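Local coordinates for protein PTHB1 (Homo sapiens, PDB 4YD8) that serves as a subunit of the BBSome, a coat complex thought to sort specific membrane proteins to primary cilia, at residues Asn39-Ile44 with Leu342-Gly347. Numbering follows the deposited sequence.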
loop_
_atom_site.group_PDB
_atom_site.type_symbol
_atom_site.label_atom_id
_atom_site.label_comp_id
_atom_site.label_asym_id
_atom_site.label_seq_id
_atom_site.Cartn_x
_atom_site.Cartn_y
_atom_site.Cartn_z
ATOM N N ASN A 39 16.110 -14.440 5.632
ATOM C CA ASN A 39 16.711 -13.311 6.351
ATOM C C ASN A 39 15.688 -12.204 6.623
ATOM O O ASN A 39 15.977 -11.224 7.309
ATOM C CB ASN A 39 17.915 -12.756 5.590
ATOM C CG ASN A 39 17.563 -12.260 4.195
ATOM O OD1 ASN A 39 16.413 -11.905 3.894
ATOM N ND2 ASN A 39 18.565 -12.231 3.328
ATOM N N GLY A 40 14.494 -12.372 6.069
ATOM C CA GLY A 40 13.382 -11.483 6.365
ATOM C C GLY A 40 13.449 -10.100 5.729
ATOM O O GLY A 40 12.702 -9.201 6.105
ATOM N N GLN A 41 14.337 -9.918 4.763
ATOM C CA GLN A 41 14.453 -8.628 4.083
ATOM C C GLN A 41 13.304 -8.355 3.118
ATOM O O GLN A 41 12.861 -9.251 2.393
ATOM C CB GLN A 41 15.779 -8.558 3.324
ATOM C CG GLN A 41 16.971 -8.651 4.237
ATOM C CD GLN A 41 17.100 -7.409 5.071
ATOM O OE1 GLN A 41 17.344 -6.322 4.542
ATOM N NE2 GLN A 41 16.908 -7.547 6.376
ATOM N N ASP A 42 12.835 -7.108 3.074
ATOM C CA ASP A 42 11.853 -6.749 2.056
ATOM C C ASP A 42 12.501 -6.651 0.683
ATOM O O ASP A 42 13.713 -6.485 0.565
ATOM C CB ASP A 42 11.165 -5.419 2.382
ATOM C CG ASP A 42 10.260 -5.525 3.582
ATOM O OD1 ASP A 42 9.602 -6.586 3.718
ATOM O OD2 ASP A 42 10.212 -4.564 4.379
ATOM N N LYS A 43 11.681 -6.781 -0.348
ATOM C CA LYS A 43 12.085 -6.410 -1.698
ATOM C C LYS A 43 11.143 -5.308 -2.148
ATOM O O LYS A 43 10.039 -5.206 -1.628
ATOM C CB LYS A 43 12.021 -7.590 -2.665
ATOM C CG LYS A 43 13.157 -8.585 -2.478
ATOM C CD LYS A 43 12.907 -9.479 -1.288
ATOM C CE LYS A 43 14.175 -10.211 -0.875
ATOM N NZ LYS A 43 13.913 -10.944 0.384
ATOM N N ILE A 44 11.583 -4.486 -3.096
ATOM C CA ILE A 44 10.721 -3.444 -3.646
ATOM C C ILE A 44 10.018 -4.024 -4.867
ATOM O O ILE A 44 10.681 -4.512 -5.793
ATOM C CB ILE A 44 11.507 -2.198 -4.060
ATOM C CG1 ILE A 44 12.330 -1.649 -2.892
ATOM C CG2 ILE A 44 10.585 -1.113 -4.595
ATOM C CD1 ILE A 44 13.294 -0.581 -3.341
ATOM N N LEU A 342 15.521 -3.123 4.412
ATOM C CA LEU A 342 16.352 -3.223 3.221
ATOM C C LEU A 342 17.787 -3.053 3.647
ATOM O O LEU A 342 18.043 -2.371 4.631
ATOM C CB LEU A 342 15.983 -2.149 2.202
ATOM C CG LEU A 342 14.517 -2.145 1.736
ATOM C CD1 LEU A 342 14.207 -0.859 1.007
ATOM C CD2 LEU A 342 14.281 -3.319 0.813
ATOM N N HIS A 343 18.707 -3.687 2.926
ATOM C CA HIS A 343 20.133 -3.570 3.232
ATOM C C HIS A 343 20.389 -3.974 4.689
ATOM O O HIS A 343 21.277 -3.438 5.359
ATOM C CB HIS A 343 20.614 -2.134 2.939
ATOM C CG HIS A 343 22.095 -1.935 3.085
ATOM N ND1 HIS A 343 23.023 -2.830 2.592
ATOM C CD2 HIS A 343 22.806 -0.937 3.665
ATOM C CE1 HIS A 343 24.241 -2.391 2.865
ATOM N NE2 HIS A 343 24.137 -1.247 3.513
ATOM N N ASP A 344 19.578 -4.918 5.166
ATOM C CA ASP A 344 19.668 -5.469 6.518
ATOM C C ASP A 344 19.458 -4.432 7.607
ATOM O O ASP A 344 19.935 -4.599 8.731
ATOM C CB ASP A 344 21.017 -6.159 6.724
ATOM C CG ASP A 344 21.288 -7.212 5.672
ATOM O OD1 ASP A 344 20.386 -8.038 5.409
ATOM O OD2 ASP A 344 22.395 -7.203 5.095
ATOM N N LEU A 345 18.733 -3.376 7.263
ATOM C CA LEU A 345 18.423 -2.274 8.166
ATOM C C LEU A 345 16.927 -2.070 8.236
ATOM O O LEU A 345 16.249 -2.172 7.216
ATOM C CB LEU A 345 19.098 -0.987 7.681
ATOM C CG LEU A 345 20.621 -1.040 7.710
ATOM C CD1 LEU A 345 21.209 0.058 6.849
ATOM C CD2 LEU A 345 21.100 -0.925 9.133
ATOM N N LYS A 346 16.401 -1.779 9.420
ATOM C CA LYS A 346 14.972 -1.486 9.527
ATOM C C LYS A 346 14.715 0.010 9.317
ATOM O O LYS A 346 15.645 0.823 9.373
ATOM C CB LYS A 346 14.412 -1.934 10.881
ATOM C CG LYS A 346 14.566 -3.421 11.184
ATOM C CD LYS A 346 13.583 -3.849 12.268
ATOM C CE LYS A 346 13.647 -5.344 12.541
ATOM N NZ LYS A 346 14.933 -5.740 13.180
ATOM N N GLY A 347 13.462 0.359 9.064
ATOM C CA GLY A 347 13.072 1.755 8.935
ATOM C C GLY A 347 13.624 2.483 7.721
ATOM O O GLY A 347 13.808 3.698 7.760
HETATM O O HOH W 1 18.269 -6.817 2.031
#
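Q41 reaches across to the L342-L345 turn from a loop shaped by N39, whose OD1 accepts the backbone N-H of Q41 at 3.0 Å from its N in an Asx turn. The Q41 chain is bent at chi2 (-70°), which puts CD beside D344, 3.4 Å from its OD1; the two side chains cross at about a right angle. Q41 OE1 takes the backbone N-H of D344 at an N to O distance of 2.7 Å; that N stands above the amide plane, and the N-H...O angle is 143°. A water also donates to Q41 OE1 and is weakly bonded to H343 N. At D42 the backbone O lies 3.2 Å from L342 CD2, and OD2 accepts a hydrogen bond from the backbone N of C341. K43 starts away from the turn and folds back, NZ donating to the O of Q41 and pairing with D35 in a salt bridge. Further along, I44 CG1 comes to 4.4 Å from L342 CD1, among L31, V350 and L358. The contact thus joins two blades of the seven-bladed propeller, through the type I' turn between strands 334-342 and 348-353. Two donors on Q41 OE1 would restrain the amide's rotation at this partly exposed edge, while buried I44 and L342 add apolar contact.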